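Local coordinates for ribonuclease J (Methanolobus psychrophilus R15, PDB 5HAB), which probably degrades RNA as an archaeal exoribonuclease of the metallo-beta-lactamase, beta-CASP family, at residues B[73-87]-B[110-122]. The protein carries 1 engineered substitution. Numbering follows the deposited sequence.
Sequences MHSLELIEMGAIPDD and IGAIPKLAHRYAA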
ATOM      1  N   MET B  73      -1.542  19.224  32.767  1.00106.69           N
ATOM      2  CA  MET B  73      -0.126  18.900  32.656  1.00 90.71           C
ATOM      3  C   MET B  73       0.633  20.166  32.309  1.00 75.50           C
ATOM      4  O   MET B  73       0.194  20.943  31.462  1.00 72.33           O
ATOM      5  CB  MET B  73       0.131  17.840  31.581  1.00 84.15           C
ATOM      6  CG  MET B  73      -0.481  16.478  31.850  1.00102.68           C
ATOM      7  SD  MET B  73      -0.284  15.352  30.448  1.00100.20           S
ATOM      8  CE  MET B  73      -1.162  16.217  29.155  1.00 76.42           C
ATOM      9  N   HIS B  74       1.769  20.386  32.958  1.00 63.71           N
ATOM     10  CA  HIS B  74       2.594  21.522  32.584  1.00 79.55           C
ATOM     11  C   HIS B  74       3.703  21.095  31.628  1.00 78.71           C
ATOM     12  O   HIS B  74       3.793  19.928  31.237  1.00 65.87           O
ATOM     13  CB  HIS B  74       3.169  22.240  33.805  1.00 81.81           C
ATOM     14  CG  HIS B  74       3.380  23.707  33.573  1.00 85.18           C
ATOM     15  ND1 HIS B  74       4.620  24.255  33.320  1.00 65.46           N
ATOM     16  CD2 HIS B  74       2.495  24.729  33.496  1.00 75.22           C
ATOM     17  CE1 HIS B  74       4.491  25.556  33.128  1.00 69.54           C
ATOM     18  NE2 HIS B  74       3.212  25.869  33.227  1.00 74.40           N
ATOM     19  N   SER B  75       4.522  22.069  31.247  1.00 65.85           N
ATOM     20  CA  SER B  75       5.469  21.952  30.148  1.00 59.64           C
ATOM     21  C   SER B  75       6.349  20.705  30.135  1.00 57.72           C
ATOM     22  O   SER B  75       6.489  20.078  29.093  1.00 60.03           O
ATOM     23  CB  SER B  75       6.375  23.183  30.145  1.00 43.45           C
ATOM     24  OG  SER B  75       5.604  24.370  30.130  1.00 73.62           O
ATOM     25  N   LEU B  76       6.919  20.323  31.271  1.00 44.21           N
ATOM     26  CA  LEU B  76       7.934  19.269  31.251  1.00 49.07           C
ATOM     27  C   LEU B  76       7.344  17.895  30.970  1.00 48.19           C
ATOM     28  O   LEU B  76       7.980  17.066  30.319  1.00 56.94           O
ATOM     29  CB  LEU B  76       8.722  19.241  32.563  1.00 45.92           C
ATOM     30  CG  LEU B  76      10.058  19.998  32.550  1.00 76.31           C
ATOM     31  CD1 LEU B  76       9.939  21.384  31.917  1.00 64.69           C
ATOM     32  CD2 LEU B  76      10.643  20.096  33.955  1.00 75.50           C
ATOM     33  N   GLU B  77       6.122  17.662  31.431  1.00 46.02           N
ATOM     34  CA  GLU B  77       5.478  16.376  31.219  1.00 53.29           C
ATOM     35  C   GLU B  77       5.095  16.265  29.747  1.00 50.59           C
ATOM     36  O   GLU B  77       5.248  15.212  29.121  1.00 40.90           O
ATOM     37  CB  GLU B  77       4.253  16.236  32.122  1.00 61.72           C
ATOM     38  CG  GLU B  77       3.395  15.016  31.857  1.00 79.68           C
ATOM     39  CD  GLU B  77       2.244  14.899  32.840  1.00108.71           C
ATOM     40  OE1 GLU B  77       1.487  13.908  32.761  1.00104.34           O
ATOM     41  OE2 GLU B  77       2.091  15.805  33.690  1.00 95.97           O
ATOM     42  N   LEU B  78       4.636  17.380  29.192  1.00 38.50           N
ATOM     43  CA  LEU B  78       4.322  17.458  27.780  1.00 43.53           C
ATOM     44  C   LEU B  78       5.579  17.257  26.940  1.00 61.70           C
ATOM     45  O   LEU B  78       5.525  16.643  25.885  1.00 45.10           O
ATOM     46  CB  LEU B  78       3.672  18.798  27.451  1.00 35.09           C
ATOM     47  CG  LEU B  78       2.221  18.989  27.891  1.00 56.56           C
ATOM     48  CD1 LEU B  78       1.823  20.441  27.722  1.00 51.03           C
ATOM     49  CD2 LEU B  78       1.296  18.089  27.089  1.00 41.43           C
ATOM     50  N   ILE B  79       6.715  17.754  27.417  1.00 41.25           N
ATOM     51  CA  ILE B  79       7.970  17.573  26.699  1.00 42.26           C
ATOM     52  C   ILE B  79       8.378  16.105  26.731  1.00 44.00           C
ATOM     53  O   ILE B  79       8.819  15.559  25.718  1.00 52.01           O
ATOM     54  CB  ILE B  79       9.081  18.465  27.271  1.00 34.31           C
ATOM     55  CG1 ILE B  79       8.797  19.932  26.959  1.00 36.74           C
ATOM     56  CG2 ILE B  79      10.423  18.080  26.685  1.00 36.59           C
ATOM     57  CD1 ILE B  79       9.824  20.879  27.526  1.00 37.56           C
ATOM     58  N   GLU B  80       8.219  15.465  27.888  1.00 41.23           N
ATOM     59  CA  GLU B  80       8.519  14.037  28.016  1.00 52.38           C
ATOM     60  C   GLU B  80       7.625  13.199  27.101  1.00 49.26           C
ATOM     61  O   GLU B  80       8.059  12.174  26.580  1.00 48.30           O
ATOM     62  CB  GLU B  80       8.374  13.571  29.468  1.00 42.69           C
ATOM     63  CG  GLU B  80       9.389  14.186  30.429  1.00 69.03           C
ATOM     64  CD  GLU B  80       9.142  13.794  31.881  1.00 91.39           C
ATOM     65  OE1 GLU B  80       8.437  12.791  32.119  1.00 80.06           O
ATOM     66  OE2 GLU B  80       9.654  14.489  32.786  1.00 85.36           O
ATOM     67  N   MET B  81       6.381  13.631  26.908  1.00 35.68           N
ATOM     68  CA  MET B  81       5.531  13.019  25.891  1.00 57.31           C
ATOM     69  C   MET B  81       5.938  13.527  24.506  1.00 55.19           C
ATOM     70  O   MET B  81       6.077  12.748  23.566  1.00 52.68           O
ATOM     71  CB  MET B  81       4.053  13.334  26.135  1.00 42.66           C
ATOM     72  CG  MET B  81       3.567  13.069  27.547  1.00 72.91           C
ATOM     73  SD  MET B  81       1.769  13.127  27.656  1.00 81.97           S
ATOM     74  CE  MET B  81       1.400  14.509  26.584  1.00 61.57           C
ATOM     75  N   GLY B  82       6.104  14.847  24.406  1.00 64.94           N
ATOM     76  CA  GLY B  82       6.495  15.539  23.186  1.00 57.30           C
ATOM     77  C   GLY B  82       5.743  15.150  21.929  1.00 46.04           C
ATOM     78  O   GLY B  82       6.327  14.401  21.148  1.00 67.01           O
ATOM     79  N   ALA B  83       4.502  15.590  21.663  1.00 67.43           N
ATOM     80  CA  ALA B  83       3.650  16.621  22.308  1.00 41.03           C
ATOM     81  C   ALA B  83       4.133  18.060  22.100  1.00 37.56           C
ATOM     82  O   ALA B  83       3.580  18.756  21.248  1.00 33.54           O
ATOM     83  CB  ALA B  83       3.425  16.341  23.780  1.00 50.92           C
ATOM     84  N   ILE B  84       5.099  18.547  22.874  1.00 32.05           N
ATOM     85  CA  ILE B  84       5.577  19.915  22.626  1.00 42.00           C
ATOM     86  C   ILE B  84       7.097  19.939  22.504  1.00 31.09           C
ATOM     87  O   ILE B  84       7.771  19.027  22.983  1.00 35.20           O
ATOM     88  CB  ILE B  84       5.096  20.912  23.715  1.00 43.18           C
ATOM     89  CG1 ILE B  84       5.772  20.635  25.059  1.00 40.15           C
ATOM     90  CG2 ILE B  84       3.576  20.899  23.821  1.00 40.02           C
ATOM     91  CD1 ILE B  84       5.459  21.685  26.112  1.00 38.23           C
ATOM     92  N   PRO B  85       7.644  20.985  21.860  1.00 24.25           N
ATOM     93  CA  PRO B  85       9.088  20.985  21.606  1.00 34.70           C
ATOM     94  C   PRO B  85       9.921  21.066  22.875  1.00 33.57           C
ATOM     95  O   PRO B  85       9.558  21.762  23.818  1.00 32.05           O
ATOM     96  CB  PRO B  85       9.297  22.230  20.728  1.00 25.57           C
ATOM     97  CG  PRO B  85       8.047  22.999  20.811  1.00 33.33           C
ATOM     98  CD  PRO B  85       6.957  22.065  21.134  1.00 32.21           C
ATOM     99  N   ASP B  86      11.029  20.333  22.882  1.00 28.41           N
ATOM    100  CA  ASP B  86      11.954  20.327  24.003  1.00 31.97           C
ATOM    101  C   ASP B  86      12.858  21.546  23.923  1.00 31.35           C
ATOM    102  O   ASP B  86      13.953  21.476  23.372  1.00 28.38           O
ATOM    103  CB  ASP B  86      12.786  19.050  23.993  1.00 31.55           C
ATOM    104  CG  ASP B  86      13.647  18.903  25.226  1.00 36.21           C
ATOM    105  OD1 ASP B  86      13.679  19.829  26.062  1.00 39.09           O
ATOM    106  OD2 ASP B  86      14.298  17.848  25.356  1.00 50.98           O
ATOM    107  N   ASP B  87      12.412  22.653  24.501  1.00 30.08           N
ATOM    108  CA  ASP B  87      13.155  23.900  24.407  1.00 39.26           C
ATOM    109  C   ASP B  87      14.164  24.091  25.543  1.00 34.77           C
ATOM    110  O   ASP B  87      14.763  25.156  25.663  1.00 49.61           O
ATOM    111  CB  ASP B  87      12.187  25.083  24.357  1.00 29.65           C
ATOM    112  CG  ASP B  87      11.476  25.313  25.669  1.00 39.34           C
ATOM    113  OD1 ASP B  87      11.376  24.366  26.480  1.00 44.35           O
ATOM    114  OD2 ASP B  87      11.009  26.448  25.883  1.00 40.62           O
ATOM    115  N   ILE B 110       1.081  27.425  17.079  1.00 32.02           N
ATOM    116  CA  ILE B 110       0.853  28.157  18.324  1.00 36.55           C
ATOM    117  C   ILE B 110       0.338  27.268  19.445  1.00 35.23           C
ATOM    118  O   ILE B 110       0.081  27.752  20.542  1.00 43.77           O
ATOM    119  CB  ILE B 110      -0.114  29.343  18.122  1.00 35.20           C
ATOM    120  CG1 ILE B 110      -1.540  28.848  17.863  1.00 39.74           C
ATOM    121  CG2 ILE B 110       0.382  30.265  17.019  1.00 30.23           C
ATOM    122  CD1 ILE B 110      -2.590  29.932  18.003  1.00 42.84           C
ATOM    123  N   GLY B 111       0.201  25.974  19.181  1.00 29.21           N
ATOM    124  CA  GLY B 111      -0.348  25.058  20.168  1.00 27.16           C
ATOM    125  C   GLY B 111       0.418  24.953  21.479  1.00 38.21           C
ATOM    126  O   GLY B 111      -0.160  24.609  22.509  1.00 48.34           O
ATOM    127  N   ALA B 112       1.714  25.252  21.448  1.00 41.10           N
ATOM    128  CA  ALA B 112       2.544  25.176  22.649  1.00 37.71           C
ATOM    129  C   ALA B 112       2.884  26.560  23.210  1.00 50.39           C
ATOM    130  O   ALA B 112       3.607  26.660  24.200  1.00 42.87           O
ATOM    131  CB  ALA B 112       3.822  24.399  22.370  1.00 35.10           C
ATOM    132  N   ILE B 113       2.396  27.618  22.559  1.00 50.81           N
ATOM    133  CA  ILE B 113       2.590  28.985  23.055  1.00 49.01           C
ATOM    134  C   ILE B 113       2.252  29.120  24.552  1.00 51.37           C
ATOM    135  O   ILE B 113       3.102  29.576  25.322  1.00 48.56           O
ATOM    136  CB  ILE B 113       1.786  30.009  22.216  1.00 41.14           C
ATOM    137  CG1 ILE B 113       2.454  30.247  20.860  1.00 39.09           C
ATOM    138  CG2 ILE B 113       1.643  31.323  22.968  1.00 52.77           C
ATOM    139  CD1 ILE B 113       3.768  30.983  20.948  1.00 40.25           C
ATOM    140  N   PRO B 114       1.045  28.685  24.982  1.00 49.07           N
ATOM    141  CA  PRO B 114       0.695  28.863  26.397  1.00 49.45           C
ATOM    142  C   PRO B 114       1.541  28.052  27.369  1.00 51.52           C
ATOM    143  O   PRO B 114       1.400  28.223  28.579  1.00 69.86           O
ATOM    144  CB  PRO B 114      -0.764  28.386  26.464  1.00 49.74           C
ATOM    145  CG  PRO B 114      -1.244  28.386  25.069  1.00 51.11           C
ATOM    146  CD  PRO B 114      -0.060  28.043  24.247  1.00 42.05           C
ATOM    147  N   LYS B 115       2.394  27.174  26.861  1.00 46.38           N
ATOM    148  CA  LYS B 115       3.154  26.300  27.740  1.00 40.59           C
ATOM    149  C   LYS B 115       4.630  26.692  27.845  1.00 53.21           C
ATOM    150  O   LYS B 115       5.276  26.419  28.857  1.00 45.57           O
ATOM    151  CB  LYS B 115       3.027  24.851  27.263  1.00 48.77           C
ATOM    152  CG  LYS B 115       1.810  24.131  27.826  1.00 60.12           C
ATOM    153  CD  LYS B 115       1.581  24.495  29.284  1.00 61.94           C
ATOM    154  CE  LYS B 115       0.215  24.043  29.767  1.00 67.09           C
ATOM    155  NZ  LYS B 115       0.127  22.563  29.869  1.00 79.99           N
ATOM    156  N   LEU B 116       5.161  27.337  26.811  1.00 43.48           N
ATOM    157  CA  LEU B 116       6.587  27.645  26.777  1.00 47.57           C
ATOM    158  C   LEU B 116       6.884  29.139  26.605  1.00 43.82           C
ATOM    159  O   LEU B 116       7.965  29.598  26.979  1.00 44.34           O
ATOM    160  CB  LEU B 116       7.276  26.860  25.654  1.00 36.35           C
ATOM    161  CG  LEU B 116       7.180  25.335  25.640  1.00 47.03           C
ATOM    162  CD1 LEU B 116       7.740  24.793  24.336  1.00 38.37           C
ATOM    163  CD2 LEU B 116       7.909  24.734  26.823  1.00 38.26           C
ATOM    164  N   ALA B 117       5.954  29.892  26.020  1.00 28.34           N
ATOM    165  CA  ALA B 117       6.244  31.287  25.688  1.00 43.66           C
ATOM    166  C   ALA B 117       6.475  32.162  26.928  1.00 55.17           C
ATOM    167  O   ALA B 117       7.265  33.108  26.886  1.00 41.34           O
ATOM    168  CB  ALA B 117       5.129  31.872  24.848  1.00 31.24           C
ATOM    169  N   HIS B 118       5.813  31.830  28.032  1.00 48.26           N
ATOM    170  CA  HIS B 118       5.844  32.678  29.224  1.00 51.79           C
ATOM    171  C   HIS B 118       7.194  32.649  29.938  1.00 53.30           C
ATOM    172  O   HIS B 118       7.422  33.425  30.863  1.00 59.96           O
ATOM    173  CB  HIS B 118       4.732  32.280  30.202  1.00 47.27           C
ATOM    174  CG  HIS B 118       4.870  30.895  30.751  1.00 49.74           C
ATOM    175  ND1 HIS B 118       5.794  30.565  31.718  1.00 50.33           N
ATOM    176  CD2 HIS B 118       4.186  29.758  30.481  1.00 58.31           C
ATOM    177  CE1 HIS B 118       5.684  29.281  32.010  1.00 61.44           C
ATOM    178  NE2 HIS B 118       4.714  28.768  31.275  1.00 56.87           N
ATOM    179  N   ARG B 119       8.073  31.739  29.530  1.00 52.63           N
ATOM    180  CA  ARG B 119       9.401  31.641  30.129  1.00 48.22           C
ATOM    181  C   ARG B 119      10.424  32.544  29.452  1.00 51.37           C
ATOM    182  O   ARG B 119      11.541  32.699  29.942  1.00 63.59           O
ATOM    183  CB  ARG B 119       9.892  30.195  30.101  1.00 33.82           C
ATOM    184  CG  ARG B 119       9.235  29.335  31.154  1.00 50.07           C
ATOM    185  CD  ARG B 119       9.885  27.975  31.260  1.00 48.77           C
ATOM    186  NE  ARG B 119       9.085  27.106  32.111  1.00 50.87           N
ATOM    187  CZ  ARG B 119       8.190  26.242  31.651  1.00 75.48           C
ATOM    188  NH1 ARG B 119       7.978  26.147  30.345  1.00 70.94           N
ATOM    189  NH2 ARG B 119       7.498  25.486  32.492  1.00 67.01           N
ATOM    190  N   TYR B 120      10.048  33.136  28.325  1.00 53.95           N
ATOM    191  CA  TYR B 120      10.956  34.016  27.599  1.00 44.16           C
ATOM    192  C   TYR B 120      10.551  35.472  27.784  1.00 51.38           C
ATOM    193  O   TYR B 120       9.366  35.806  27.759  1.00 44.85           O
ATOM    194  CB  TYR B 120      10.995  33.653  26.111  1.00 48.32           C
ATOM    195  CG  TYR B 120      11.495  32.251  25.853  1.00 45.05           C
ATOM    196  CD1 TYR B 120      12.855  31.987  25.737  1.00 41.70           C
ATOM    197  CD2 TYR B 120      10.608  31.188  25.754  1.00 43.09           C
ATOM    198  CE1 TYR B 120      13.315  30.702  25.512  1.00 37.01           C
ATOM    199  CE2 TYR B 120      11.059  29.902  25.533  1.00 39.28           C
ATOM    200  CZ  TYR B 120      12.409  29.663  25.412  1.00 43.70           C
ATOM    201  OH  TYR B 120      12.848  28.379  25.190  1.00 43.94           O
ATOM    202  N   ALA B 121      11.548  36.330  27.984  1.00 62.09           N
ATOM    203  CA  ALA B 121      11.323  37.762  28.124  1.00 61.59           C
ATOM    204  C   ALA B 121      11.289  38.415  26.747  1.00 63.79           C
ATOM    205  O   ALA B 121      12.192  39.167  26.372  1.00 48.73           O
ATOM    206  CB  ALA B 121      12.399  38.390  28.995  1.00 65.58           C
ATOM    207  N   ALA B 122      10.244  38.100  25.990  1.00 61.52           N
ATOM    208  CA  ALA B 122      10.138  38.545  24.607  1.00 46.06           C
ATOM    209  C   ALA B 122       8.676  38.697  24.200  1.00 33.56           C
ATOM    210  O   ALA B 122       7.812  37.973  24.695  1.00 37.23           O
ATOM    211  CB  ALA B 122      10.858  37.564  23.678  1.00 40.30           C
TER
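Leu-116 of helix 113-116 packs against Ile-84, Pro-85 and Asp-87, in the loop that follows helix 75-81, beside the sheet of the metallo-beta-lactamase fold that includes strand 41-46. The apolar contact spreads over both branches of that leucine: Leu-116 CD2 meets Ile-84 CD1 at 4.0 Å, and Leu-116 CD1 lies against Pro-85 CG. Ile-84 also turns CG2 onto Ala-112 CB (3.8 Å), with CG1 between its own backbone N and carbonyl carbon (chi1 69°), which sends CD1 to the leucine. Met-41 of strand 41-46 touches Pro-85, Asp-87 and Leu-116, tying this layer to the sheet.

Polar groups meet at the helix starting after the N-cap residue His-74. Ser-75 OG donates to Lys-115 O, though the spacing as modelled is so short that its geometry is doubtful, and also lies at the edge of the Arg-119 guanidinium, 3.0 Å from NH1. His-118 CE1 sits over the centre of one face of the Arg-119 guanidinium. The His-74 ring stands nearly perpendicular to that guanidinium (85°) and meets the His-118 ring rim to rim.

A second hydrogen bond lies past the leucine: Tyr-120 OH donates to Asp-87 OD2 at 2.8 Å, reaching the oxygen from above the carboxylate plane, 41° out of it.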